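Local coordinates for insecticidal crystal protein Cry35Ab1 (Bacillus thuringiensis, PDB 4JP0) that forms one component of a binary insecticidal toxin, found together with Cry34Ab1 in inclusion bodies, that is active against western corn rootworm, at residues G29-M33 and L118-R122; D55-I59 and Q89-I93; P149-L155 and Q174-W178; I184-D188 and I244-G248; Y208-A214 and I310-I315. All coordinates share one frame. Where two conformers were deposited one is given. Residue numbers count along the deposited sequence, not the author numbering.

Contact 1: residues G29-M33 and L118-R122; sequences GVSLM and LGLIR
Two separate parts of a ricin-type beta-trefoil meet through the side chains of L32 and I121. Both CA-to-CB bonds point at the opposite segment: L32 is in the mt rotamer, I121 in tt, and L32 CG lies 4.1 Å from I121 CB. Both side chains also pack on W135 of strand 135-142, while L32 CD1 comes within 3.7 Å of L120 O. V30, with chi1 t, adds CG1 at 4.2 Å from I121 CG2, and that methyl sits 3.2 Å from V30 O.

S31 faces L120 (CA to CA 5.4 Å) and L32 faces G119 (4.7 Å). G119 has phi/psi of 108/-20°, angles suiting glycine because a CB would press against L118 O, and its carbonyl accepts the one direct hydrogen bond, L32 N to G119 O at 2.9 Å. Beyond this, water 1 donates to V30 O (2.9 Å) and accepts from I121 N (2.9 Å). R122, chi1 and chi2 both m, curls back: NH1 donates to I121 O at 3.0 Å.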
# COMPACT_ATOMS: atom_id res chain seq x y z
N GLY A 29 4.16 -28.42 -13.24
CA GLY A 29 3.29 -27.98 -14.33
C GLY A 29 1.85 -28.17 -13.87
O GLY A 29 1.58 -28.90 -12.91
N VAL A 30 0.92 -27.51 -14.55
CA VAL A 30 -0.50 -27.67 -14.30
C VAL A 30 -1.06 -28.64 -15.35
O VAL A 30 -0.81 -28.48 -16.54
CB VAL A 30 -1.24 -26.33 -14.42
CG1 VAL A 30 -2.75 -26.54 -14.18
CG2 VAL A 30 -0.67 -25.35 -13.43
N SER A 31 -1.79 -29.65 -14.90
CA SER A 31 -2.42 -30.63 -15.79
C SER A 31 -3.90 -30.74 -15.48
O SER A 31 -4.41 -30.02 -14.65
CB SER A 31 -1.79 -32.02 -15.59
OG SER A 31 -1.94 -32.39 -14.19
N LEU A 32 -4.58 -31.67 -16.13
CA LEU A 32 -5.98 -31.92 -15.86
C LEU A 32 -6.14 -33.33 -15.34
O LEU A 32 -5.74 -34.29 -16.01
CB LEU A 32 -6.84 -31.73 -17.13
CG LEU A 32 -6.93 -30.28 -17.64
CD1 LEU A 32 -7.75 -30.15 -18.96
CD2 LEU A 32 -7.52 -29.38 -16.54
N MET A 33 -6.80 -33.46 -14.18
CA MET A 33 -6.93 -34.77 -13.52
C MET A 33 -8.38 -35.07 -13.26
O MET A 33 -9.16 -34.14 -13.02
CB MET A 33 -6.22 -34.76 -12.16
CG MET A 33 -4.69 -34.68 -12.26
SD MET A 33 -4.02 -36.21 -12.98
CE MET A 33 -4.55 -37.36 -11.71
N LEU A 118 -5.55 -35.70 -24.17
CA LEU A 118 -6.53 -35.58 -23.07
C LEU A 118 -5.76 -35.65 -21.73
O LEU A 118 -4.92 -36.54 -21.51
CB LEU A 118 -7.59 -36.67 -23.14
CG LEU A 118 -8.58 -36.65 -21.97
CD1 LEU A 118 -9.47 -35.41 -21.96
CD2 LEU A 118 -9.46 -37.88 -22.13
N GLY A 119 -6.00 -34.68 -20.87
CA GLY A 119 -5.23 -34.54 -19.65
C GLY A 119 -4.30 -33.34 -19.73
O GLY A 119 -3.83 -32.87 -18.69
N LEU A 120 -3.99 -32.86 -20.93
CA LEU A 120 -3.10 -31.71 -21.08
C LEU A 120 -3.86 -30.39 -21.05
O LEU A 120 -5.02 -30.34 -21.40
CB LEU A 120 -2.31 -31.80 -22.40
CG LEU A 120 -1.39 -33.00 -22.60
CD1 LEU A 120 -0.46 -32.71 -23.79
CD2 LEU A 120 -0.59 -33.31 -21.36
N ILE A 121 -3.21 -29.32 -20.57
CA ILE A 121 -3.83 -27.99 -20.66
C ILE A 121 -2.78 -27.05 -21.27
O ILE A 121 -1.61 -27.11 -20.94
CB ILE A 121 -4.41 -27.53 -19.30
CG1 ILE A 121 -5.10 -26.14 -19.39
CG2 ILE A 121 -3.33 -27.40 -18.26
CD1 ILE A 121 -5.80 -25.84 -18.02
N ARG A 122 -3.21 -26.24 -22.23
CA ARG A 122 -2.30 -25.35 -22.96
C ARG A 122 -2.98 -24.01 -23.20
O ARG A 122 -4.17 -23.88 -22.97
CB ARG A 122 -2.06 -25.98 -24.33
CG ARG A 122 -1.23 -27.30 -24.33
CD ARG A 122 0.22 -27.08 -23.84
NE ARG A 122 1.08 -28.27 -23.88
CZ ARG A 122 1.28 -29.10 -22.88
NH1 ARG A 122 0.66 -28.91 -21.72
NH2 ARG A 122 2.14 -30.11 -23.02
O HOH W 1 -0.84 -29.95 -19.02
O HOH W 2 0.21 -26.84 -18.80

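Contact 2: residues D55-I59 and Q89-I93; sequences DQYII and QKWQI
Strands 56-59 and 91-93 of the ricin-type beta-trefoil cross steeply, with their N-to-C directions 110° apart and their axes 4.7 Å apart at closest approach, so extended backbone makes just one antiparallel bridge. It is a hydrogen-bonded pair, Y57 with W91 (CA to CA 5.1 Å): Y57 N to W91 O is 2.8 Å and W91 N to Y57 O is 2.9 Å. Beyond the bridge, water 3 joins D55 O (2.7 Å) to I93 N (3.0 Å).

Q89-K90-W91 is a Q-x-W motif of this fold. Q89, chi1 m and chi2 t, bonds S83 N through OE1, and N71 OD1 and T81 O through NE2. W91 (chi1 -57°, chi2 86°) is buried, and mt I59 places CD1 over its five-membered ring, 3.9 Å from the centroid and 16° off the normal, a CH-pi contact. Y57 CD1 meets I93 CG1 at 3.9 Å, while Y57 OH bonds L2 N and water 4. Finally, water 5 accepts from I59 N at 3.0 Å and donates to Q89 O at 2.6 Å.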
# COMPACT_ATOMS: atom_id res chain seq x y z
N ASP A 55 -8.83 -5.11 -13.68
CA ASP A 55 -9.72 -6.25 -13.77
C ASP A 55 -8.99 -7.53 -14.16
O ASP A 55 -9.45 -8.31 -15.01
CB ASP A 55 -10.88 -5.96 -14.72
CG ASP A 55 -11.62 -4.66 -14.38
OD1 ASP A 55 -11.96 -4.43 -13.20
OD2 ASP A 55 -11.89 -3.80 -15.23
N GLN A 56 -7.83 -7.75 -13.56
CA GLN A 56 -7.06 -8.98 -13.79
C GLN A 56 -6.87 -9.74 -12.49
O GLN A 56 -7.20 -9.22 -11.43
CB GLN A 56 -5.72 -8.69 -14.42
CG GLN A 56 -5.84 -8.24 -15.89
CD GLN A 56 -4.48 -7.86 -16.47
OE1 GLN A 56 -3.88 -6.89 -16.05
NE2 GLN A 56 -4.01 -8.63 -17.40
N TYR A 57 -6.33 -10.96 -12.59
CA TYR A 57 -6.15 -11.80 -11.43
C TYR A 57 -4.83 -12.53 -11.46
O TYR A 57 -4.26 -12.76 -12.54
CB TYR A 57 -7.21 -12.91 -11.42
CG TYR A 57 -8.61 -12.42 -11.41
CD1 TYR A 57 -9.29 -12.19 -12.59
CD2 TYR A 57 -9.25 -12.13 -10.22
CE1 TYR A 57 -10.58 -11.73 -12.60
CE2 TYR A 57 -10.55 -11.67 -10.21
CZ TYR A 57 -11.21 -11.47 -11.42
OH TYR A 57 -12.51 -11.00 -11.45
N ILE A 58 -4.39 -12.94 -10.26
CA ILE A 58 -3.25 -13.85 -10.11
C ILE A 58 -3.88 -15.15 -9.60
O ILE A 58 -4.70 -15.12 -8.67
CB ILE A 58 -2.25 -13.34 -9.05
CG1 ILE A 58 -1.66 -11.99 -9.48
CG2 ILE A 58 -1.15 -14.37 -8.85
CD1 ILE A 58 -0.90 -12.07 -10.84
N ILE A 59 -3.55 -16.27 -10.20
CA ILE A 59 -4.12 -17.56 -9.77
C ILE A 59 -3.05 -18.32 -8.95
O ILE A 59 -1.97 -18.72 -9.50
CB ILE A 59 -4.55 -18.37 -10.99
CG1 ILE A 59 -5.52 -17.55 -11.87
CG2 ILE A 59 -5.12 -19.75 -10.53
CD1 ILE A 59 -6.00 -18.29 -13.19
N GLN A 89 2.07 -13.87 -15.67
CA GLN A 89 1.34 -14.48 -14.57
C GLN A 89 -0.03 -13.81 -14.39
O GLN A 89 -0.75 -14.13 -13.46
CB GLN A 89 2.14 -14.38 -13.29
CG GLN A 89 3.44 -15.19 -13.36
CD GLN A 89 4.32 -14.97 -12.16
OE1 GLN A 89 4.09 -14.05 -11.38
NE2 GLN A 89 5.34 -15.78 -12.01
N LYS A 90 -0.36 -12.87 -15.27
CA LYS A 90 -1.66 -12.15 -15.13
C LYS A 90 -2.79 -12.77 -15.97
O LYS A 90 -2.59 -13.15 -17.13
CB LYS A 90 -1.51 -10.67 -15.51
CG LYS A 90 -0.46 -9.91 -14.67
CD LYS A 90 -0.56 -8.39 -14.94
CE LYS A 90 0.03 -8.07 -16.29
NZ LYS A 90 0.04 -6.57 -16.66
N TRP A 91 -3.98 -12.87 -15.40
CA TRP A 91 -5.10 -13.51 -16.09
C TRP A 91 -6.34 -12.64 -16.10
O TRP A 91 -6.52 -11.78 -15.23
CB TRP A 91 -5.45 -14.84 -15.37
CG TRP A 91 -4.26 -15.76 -15.31
CD1 TRP A 91 -3.29 -15.78 -14.37
CD2 TRP A 91 -3.91 -16.73 -16.29
NE1 TRP A 91 -2.35 -16.72 -14.69
CE2 TRP A 91 -2.71 -17.33 -15.87
CE3 TRP A 91 -4.50 -17.17 -17.48
CZ2 TRP A 91 -2.08 -18.35 -16.58
CZ3 TRP A 91 -3.88 -18.19 -18.19
CH2 TRP A 91 -2.68 -18.75 -17.76
N GLN A 92 -7.19 -12.87 -17.11
CA GLN A 92 -8.53 -12.31 -17.18
C GLN A 92 -9.45 -13.49 -17.10
O GLN A 92 -9.14 -14.54 -17.67
CB GLN A 92 -8.77 -11.56 -18.49
CG GLN A 92 -8.08 -10.22 -18.55
CD GLN A 92 -8.29 -9.54 -19.88
OE1 GLN A 92 -7.32 -9.20 -20.55
NE2 GLN A 92 -9.56 -9.35 -20.29
N ILE A 93 -10.57 -13.37 -16.37
CA ILE A 93 -11.55 -14.46 -16.32
C ILE A 93 -12.85 -13.87 -16.80
O ILE A 93 -13.40 -12.97 -16.17
CB ILE A 93 -11.64 -14.99 -14.88
CG1 ILE A 93 -10.27 -15.51 -14.47
CG2 ILE A 93 -12.63 -16.11 -14.77
CD1 ILE A 93 -10.28 -16.06 -13.04
O HOH W 3 -10.98 -10.43 -15.84
O HOH W 4 -13.65 -10.82 -14.01
O HOH W 5 -1.13 -16.26 -11.93

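Contact 3: residues P149-L155 and Q174-W178; sequences PIIDTKL and QLMGW
I151 of loop 149-155, which follows strand 135-142, forms the apolar centre with L175 and W178 of strand 174-182. I151 is mm, CD1 lying 3.5 Å from L175 CD2 and 3.8 Å from W178 CB. P149 continues the patch, with CG 3.6 Å from L175 CD2 and CD over the W178 five-membered ring, 3.3 Å from its centroid and 12° off the normal, a CH-pi contact.

M176 CA-to-CB points away, but mmm brings its end back, SD lying 3.9 Å from D152 CB. M176 and G177 form a classic beta bulge opposite K207 of strand 202-221. The segments run 133° apart, D152 facing M176 (CA-CA 5.1 Å).

D152 N donates to L175 O (2.8 Å), and water 6 to D152 O (2.6 Å) and M176 O (2.5 Å). Q174 NE2 donates to D152 OD2 (3.0 Å) and K154 O (2.9 Å); OE1 bonds K156 N. On this strand, outermost within this chain, one backbone bond, a bridging water and the Q174 carboxamide hold the loop, not a strand ladder.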
# COMPACT_ATOMS: atom_id res chain seq x y z
N PRO A 149 -12.45 -0.24 8.60
CA PRO A 149 -12.90 0.67 9.66
C PRO A 149 -13.25 2.07 9.11
O PRO A 149 -13.22 2.32 7.89
CB PRO A 149 -11.69 0.69 10.60
CG PRO A 149 -10.55 0.65 9.64
CD PRO A 149 -10.98 -0.30 8.51
N ILE A 150 -13.62 2.97 9.99
CA ILE A 150 -13.92 4.34 9.59
C ILE A 150 -12.65 5.08 9.22
O ILE A 150 -11.67 5.08 9.98
CB ILE A 150 -14.59 5.05 10.76
CG1 ILE A 150 -15.95 4.37 11.02
CG2 ILE A 150 -14.71 6.56 10.49
CD1 ILE A 150 -16.44 4.55 12.46
N ILE A 151 -12.65 5.72 8.06
CA ILE A 151 -11.45 6.39 7.57
C ILE A 151 -11.63 7.87 7.70
O ILE A 151 -12.69 8.38 7.29
CB ILE A 151 -11.30 6.05 6.08
CG1 ILE A 151 -11.38 4.53 5.93
CG2 ILE A 151 -9.95 6.57 5.51
CD1 ILE A 151 -10.21 3.87 6.59
N ASP A 152 -10.61 8.58 8.20
CA ASP A 152 -10.73 10.05 8.27
C ASP A 152 -10.45 10.69 6.91
O ASP A 152 -9.75 10.10 6.09
CB ASP A 152 -9.75 10.66 9.29
CG ASP A 152 -10.20 10.49 10.73
OD1 ASP A 152 -11.25 9.84 10.99
OD2 ASP A 152 -9.56 11.01 11.67
N THR A 153 -10.94 11.91 6.66
CA THR A 153 -10.65 12.60 5.40
C THR A 153 -10.01 13.96 5.60
O THR A 153 -9.51 14.54 4.64
CB THR A 153 -11.92 12.82 4.58
OG1 THR A 153 -12.82 13.65 5.33
CG2 THR A 153 -12.69 11.52 4.40
N LYS A 154 -10.04 14.46 6.83
CA LYS A 154 -9.45 15.77 7.13
C LYS A 154 -8.45 15.73 8.28
O LYS A 154 -8.79 15.40 9.40
CB LYS A 154 -10.55 16.77 7.45
CG LYS A 154 -10.07 18.19 7.59
CD LYS A 154 -11.21 19.14 7.96
CE LYS A 154 -11.31 19.33 9.49
NZ LYS A 154 -12.15 20.49 9.95
N LEU A 155 -7.22 16.11 8.00
CA LEU A 155 -6.19 16.10 9.03
C LEU A 155 -6.43 17.24 10.00
O LEU A 155 -6.66 18.37 9.59
CB LEU A 155 -4.82 16.24 8.36
CG LEU A 155 -3.60 16.16 9.24
CD1 LEU A 155 -3.38 14.69 9.63
CD2 LEU A 155 -2.40 16.67 8.44
N GLN A 174 -4.28 9.79 12.76
CA GLN A 174 -5.61 9.62 12.13
C GLN A 174 -5.47 8.65 10.96
O GLN A 174 -4.54 8.78 10.16
CB GLN A 174 -6.10 10.95 11.58
CG GLN A 174 -6.37 11.98 12.63
CD GLN A 174 -6.72 13.34 12.03
OE1 GLN A 174 -5.94 14.28 12.14
NE2 GLN A 174 -7.89 13.44 11.41
N LEU A 175 -6.36 7.66 10.88
CA LEU A 175 -6.28 6.69 9.79
C LEU A 175 -6.84 7.33 8.54
O LEU A 175 -8.04 7.57 8.47
CB LEU A 175 -7.14 5.48 10.13
CG LEU A 175 -7.15 4.39 9.06
CD1 LEU A 175 -5.77 3.75 8.90
CD2 LEU A 175 -8.21 3.36 9.44
N MET A 176 -5.98 7.53 7.54
CA MET A 176 -6.35 8.24 6.33
C MET A 176 -6.53 7.30 5.16
O MET A 176 -7.03 7.73 4.12
CB MET A 176 -5.28 9.28 5.96
CG MET A 176 -4.97 10.25 7.08
SD MET A 176 -6.40 11.31 7.46
CE MET A 176 -6.25 12.45 6.02
N GLY A 177 -6.10 6.05 5.31
CA GLY A 177 -6.24 5.07 4.22
C GLY A 177 -6.04 3.65 4.75
O GLY A 177 -5.29 3.46 5.71
N TRP A 178 -6.69 2.67 4.12
CA TRP A 178 -6.65 1.29 4.58
C TRP A 178 -6.95 0.44 3.36
O TRP A 178 -7.85 0.75 2.58
CB TRP A 178 -7.75 1.14 5.64
CG TRP A 178 -7.96 -0.14 6.38
CD1 TRP A 178 -7.65 -0.37 7.69
CD2 TRP A 178 -8.66 -1.31 5.92
NE1 TRP A 178 -8.07 -1.63 8.06
CE2 TRP A 178 -8.68 -2.24 7.00
CE3 TRP A 178 -9.23 -1.69 4.70
CZ2 TRP A 178 -9.28 -3.49 6.91
CZ3 TRP A 178 -9.84 -2.94 4.60
CH2 TRP A 178 -9.85 -3.83 5.69
O HOH W 6 -8.41 9.76 3.91

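Contact 4: residues I184-D188 and I244-G248; sequences IMVND and INTLG
N187 and T246 bury the most surface here, followed by L247. N187 faces the end of helix 240-247 with its CA-to-CB bond pointing toward it, and its CA lies 4.7 Å from that of T246. Its main chain and side chain both donate to helix carbonyls: N187 N to T246 O at 3.0 Å, nearly linear at 174°, and, with chi1 t, N187 ND2 to N245 O at 3.1 Å. T246 O also receives a CA-H...O contact from V186 CA at 3.6 Å. T246 itself has chi1 m; its hydroxyl bonds T242 O, one turn back, while T246 CG2 lies 3.4 Å from N187 O.

L247, rotamer mt, has its CA-to-CB bond pointing away, yet CD2 comes to 3.9 Å from V186 CG2 (V186 chi1 t); both also pack on L320. G248 N bonds I244 O at 2.8 Å and G248 then turns to positive phi (79/24°), ending the helix. The loop after strand 174-182 thus docks on the last turn of a toxin_10 domain helix.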
# COMPACT_ATOMS: atom_id res chain seq x y z
N ILE A 184 0.61 -12.95 -1.35
CA ILE A 184 1.65 -13.25 -2.32
C ILE A 184 2.54 -12.05 -2.61
O ILE A 184 3.67 -12.23 -3.05
CB ILE A 184 1.06 -13.84 -3.64
CG1 ILE A 184 -0.00 -12.90 -4.22
CG2 ILE A 184 0.45 -15.24 -3.37
CD1 ILE A 184 -0.40 -13.23 -5.69
N MET A 185 2.03 -10.85 -2.36
CA MET A 185 2.78 -9.62 -2.61
C MET A 185 3.51 -9.15 -1.36
O MET A 185 4.13 -8.07 -1.35
CB MET A 185 1.83 -8.51 -3.06
CG MET A 185 1.13 -8.83 -4.36
SD MET A 185 -0.18 -7.66 -4.70
CE MET A 185 -1.04 -8.55 -6.01
N VAL A 186 3.43 -9.94 -0.30
CA VAL A 186 4.06 -9.58 0.97
C VAL A 186 5.16 -10.54 1.35
O VAL A 186 4.94 -11.73 1.41
CB VAL A 186 3.03 -9.57 2.10
CG1 VAL A 186 3.73 -9.42 3.47
CG2 VAL A 186 2.01 -8.47 1.86
N ASN A 187 6.36 -10.01 1.60
CA ASN A 187 7.47 -10.84 2.04
C ASN A 187 7.46 -10.81 3.56
O ASN A 187 7.87 -9.81 4.16
CB ASN A 187 8.79 -10.34 1.46
CG ASN A 187 10.01 -10.97 2.13
OD1 ASN A 187 10.00 -12.19 2.42
ND2 ASN A 187 11.06 -10.31 2.40
N ASP A 188 6.97 -11.89 4.16
CA ASP A 188 6.82 -12.03 5.62
C ASP A 188 7.67 -13.23 6.02
O ASP A 188 7.21 -14.38 6.02
CB ASP A 188 5.34 -12.24 5.99
CG ASP A 188 5.08 -12.22 7.51
OD1 ASP A 188 6.02 -12.33 8.32
OD2 ASP A 188 3.93 -12.09 7.97
N ILE A 244 10.73 -1.59 1.27
CA ILE A 244 11.17 -2.18 0.02
C ILE A 244 11.19 -3.70 0.13
O ILE A 244 10.58 -4.40 -0.66
CB ILE A 244 12.56 -1.69 -0.40
CG1 ILE A 244 12.59 -0.18 -0.56
CG2 ILE A 244 12.98 -2.40 -1.72
CD1 ILE A 244 14.03 0.41 -0.60
N ASN A 245 11.89 -4.24 1.11
CA ASN A 245 11.96 -5.71 1.10
C ASN A 245 10.63 -6.38 1.46
O ASN A 245 10.44 -7.55 1.15
CB ASN A 245 13.12 -6.22 1.98
CG ASN A 245 14.50 -6.27 1.20
OD1 ASN A 245 14.60 -6.00 -0.02
ND2 ASN A 245 15.56 -6.61 1.94
N THR A 246 9.71 -5.65 2.08
CA THR A 246 8.42 -6.25 2.45
C THR A 246 7.35 -6.11 1.38
O THR A 246 6.61 -7.05 1.14
CB THR A 246 7.88 -5.67 3.79
OG1 THR A 246 8.88 -5.75 4.82
CG2 THR A 246 6.80 -6.55 4.34
N LEU A 247 7.26 -4.94 0.75
CA LEU A 247 6.21 -4.66 -0.24
C LEU A 247 6.71 -4.31 -1.63
O LEU A 247 5.91 -4.20 -2.56
CB LEU A 247 5.34 -3.52 0.25
CG LEU A 247 4.50 -3.81 1.51
CD1 LEU A 247 3.86 -2.54 2.02
CD2 LEU A 247 3.45 -4.92 1.19
N GLY A 248 8.00 -4.08 -1.80
CA GLY A 248 8.51 -3.76 -3.13
C GLY A 248 8.29 -2.31 -3.59
O GLY A 248 8.22 -2.03 -4.79

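Contact 5: residues Y208-A214 and I310-I315; sequences YQYWQRA and IGFLTI
Strands 208-213 and 310-315 run antiparallel, at 162° with axes 4.5 Å apart at closest approach, and the main-chain polar atoms alternate regularly. Y210 with I315 is a hydrogen-bonded pair (Y210 N to I315 O 3.2 Å, I315 N to Y210 O 2.7 Å), as is Q212 with L313 (Q212 N to L313 O and L313 N to Q212 O, both 3.0 Å). A214 N to G311 O, 2.8 Å, carries the ladder on. Between them W211 with T314 and R213 with F312 are non-hydrogen-bonded pairs, each with CA atoms 4.5 Å apart. Two of these amides find partners elsewhere: W211 N bonds T171 OG1 and T314 N bonds T340 OG1.

These are the two central strands of the long four-stranded antiparallel sheet in the toxin_10 domain, consistent with the aerolysin-like architecture described for this family.

Y210, Q212, L313 and I315 share one face. Y210 takes chi1 p, which brings its ring over mm I315, with CB 3.9 Å from the centroid and 19° off the normal. On the opposite face T314 OG1 sits over the W211 ring, 3.3 Å from CH2. W211 NE1 is satisfied by K156 O, and Q209 NE2 by T316 OG1. F312 CB packs 3.8 Å from W211 CE3.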
# COMPACT_ATOMS: atom_id res chain seq x y z
N TYR A 208 -1.52 6.21 8.35
CA TYR A 208 -1.88 7.20 9.36
C TYR A 208 -1.14 8.47 9.08
O TYR A 208 -0.00 8.45 8.57
CB TYR A 208 -1.45 6.74 10.74
CG TYR A 208 -2.20 5.55 11.29
CD1 TYR A 208 -1.67 4.26 11.24
CD2 TYR A 208 -3.45 5.71 11.87
CE1 TYR A 208 -2.39 3.16 11.76
CE2 TYR A 208 -4.15 4.61 12.38
CZ TYR A 208 -3.61 3.35 12.32
OH TYR A 208 -4.33 2.26 12.85
N GLN A 209 -1.77 9.59 9.41
CA GLN A 209 -1.08 10.88 9.37
C GLN A 209 -1.38 11.63 10.66
O GLN A 209 -2.38 11.35 11.33
CB GLN A 209 -1.45 11.70 8.14
CG GLN A 209 -0.91 11.11 6.84
CD GLN A 209 -1.33 11.91 5.63
OE1 GLN A 209 -2.48 12.34 5.54
NE2 GLN A 209 -0.41 12.09 4.67
N TYR A 210 -0.48 12.54 11.02
CA TYR A 210 -0.59 13.35 12.21
C TYR A 210 0.53 14.39 12.16
O TYR A 210 1.45 14.28 11.34
CB TYR A 210 -0.45 12.50 13.48
CG TYR A 210 0.75 11.57 13.51
CD1 TYR A 210 1.92 11.92 14.18
CD2 TYR A 210 0.69 10.31 12.91
CE1 TYR A 210 3.02 11.02 14.22
CE2 TYR A 210 1.76 9.44 12.97
CZ TYR A 210 2.90 9.78 13.62
OH TYR A 210 3.94 8.86 13.62
N TRP A 211 0.45 15.39 13.02
CA TRP A 211 1.50 16.39 13.12
C TRP A 211 2.46 16.02 14.26
O TRP A 211 2.04 15.40 15.23
CB TRP A 211 0.86 17.75 13.44
CG TRP A 211 0.03 18.32 12.32
CD1 TRP A 211 -1.34 18.29 12.20
CD2 TRP A 211 0.51 19.02 11.16
NE1 TRP A 211 -1.73 18.94 11.05
CE2 TRP A 211 -0.61 19.39 10.39
CE3 TRP A 211 1.79 19.43 10.74
CZ2 TRP A 211 -0.50 20.11 9.19
CZ3 TRP A 211 1.90 20.15 9.51
CH2 TRP A 211 0.77 20.47 8.77
N GLN A 212 3.74 16.41 14.11
CA GLN A 212 4.79 16.21 15.09
C GLN A 212 5.82 17.36 15.02
O GLN A 212 6.16 17.80 13.93
CB GLN A 212 5.52 14.89 14.81
CG GLN A 212 6.55 14.49 15.85
CD GLN A 212 7.16 13.11 15.56
OE1 GLN A 212 8.37 12.98 15.31
NE2 GLN A 212 6.32 12.08 15.59
N ARG A 213 6.29 17.81 16.17
CA ARG A 213 7.31 18.85 16.27
C ARG A 213 8.51 18.51 15.40
O ARG A 213 8.93 17.38 15.37
CB ARG A 213 7.73 18.96 17.75
CG ARG A 213 9.08 19.62 18.02
CD ARG A 213 9.50 19.58 19.50
NE ARG A 213 10.95 19.59 19.65
CZ ARG A 213 11.59 19.95 20.76
NH1 ARG A 213 10.90 20.34 21.83
NH2 ARG A 213 12.92 19.92 20.80
N ALA A 214 9.03 19.49 14.66
CA ALA A 214 10.22 19.25 13.86
C ALA A 214 11.45 19.42 14.74
O ALA A 214 11.63 20.46 15.38
CB ALA A 214 10.27 20.22 12.74
N ILE A 310 8.17 27.43 17.01
CA ILE A 310 8.38 26.01 16.85
C ILE A 310 7.70 25.62 15.56
O ILE A 310 6.74 26.27 15.14
CB ILE A 310 7.81 25.23 18.05
CG1 ILE A 310 8.26 23.75 17.99
CG2 ILE A 310 6.32 25.33 18.07
CD1 ILE A 310 8.09 22.98 19.27
N GLY A 311 8.16 24.55 14.94
CA GLY A 311 7.58 24.10 13.71
C GLY A 311 7.04 22.68 13.77
O GLY A 311 7.49 21.87 14.59
N PHE A 312 6.05 22.41 12.93
CA PHE A 312 5.50 21.06 12.82
C PHE A 312 5.54 20.54 11.40
O PHE A 312 5.51 21.32 10.44
CB PHE A 312 4.06 21.06 13.30
CG PHE A 312 3.92 21.39 14.76
CD1 PHE A 312 3.70 22.70 15.18
CD2 PHE A 312 4.02 20.40 15.72
CE1 PHE A 312 3.58 23.01 16.51
CE2 PHE A 312 3.88 20.71 17.05
CZ PHE A 312 3.66 22.02 17.45
N LEU A 313 5.60 19.22 11.30
CA LEU A 313 5.56 18.49 10.03
C LEU A 313 4.45 17.47 10.10
O LEU A 313 4.16 16.93 11.17
CB LEU A 313 6.87 17.74 9.84
CG LEU A 313 8.07 18.65 9.57
CD1 LEU A 313 9.36 17.93 9.85
CD2 LEU A 313 7.98 19.10 8.09
N THR A 314 3.86 17.18 8.93
CA THR A 314 2.88 16.10 8.84
C THR A 314 3.69 14.85 8.70
O THR A 314 4.55 14.76 7.81
CB THR A 314 1.98 16.27 7.61
OG1 THR A 314 1.09 17.35 7.83
CG2 THR A 314 1.04 15.05 7.46
N ILE A 315 3.45 13.91 9.60
CA ILE A 315 4.08 12.61 9.56
C ILE A 315 3.15 11.65 8.85
O ILE A 315 1.94 11.72 9.05
CB ILE A 315 4.33 12.07 10.97
CG1 ILE A 315 5.13 13.06 11.82
CG2 ILE A 315 5.12 10.73 10.86
CD1 ILE A 315 6.57 13.31 11.29

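From the N terminus, the chain first builds the beta-trefoil. Contact 1 closes a long loop from 29-33 to 118-122, and contact 2, joining 55-59 to 89-93, closes a shorter one within it. In contact 3 the loop after strand 135-142 packs on strand 174-182, the first strand of the toxin_10 sheet. Contacts 4 and 5 cross, their segments alternating: contact 4 joins the loop after strand 174-182 to helix 240-247, and contact 5 pairs strands 202-221 and 307-323. Contacts 3 and 5 share one sheet, where Q174 N lies 2.8 Å from Q209 O. Contact 4 meets contact 2 across the two domains, I184 CD1 being 3.5 Å from I58 CG2.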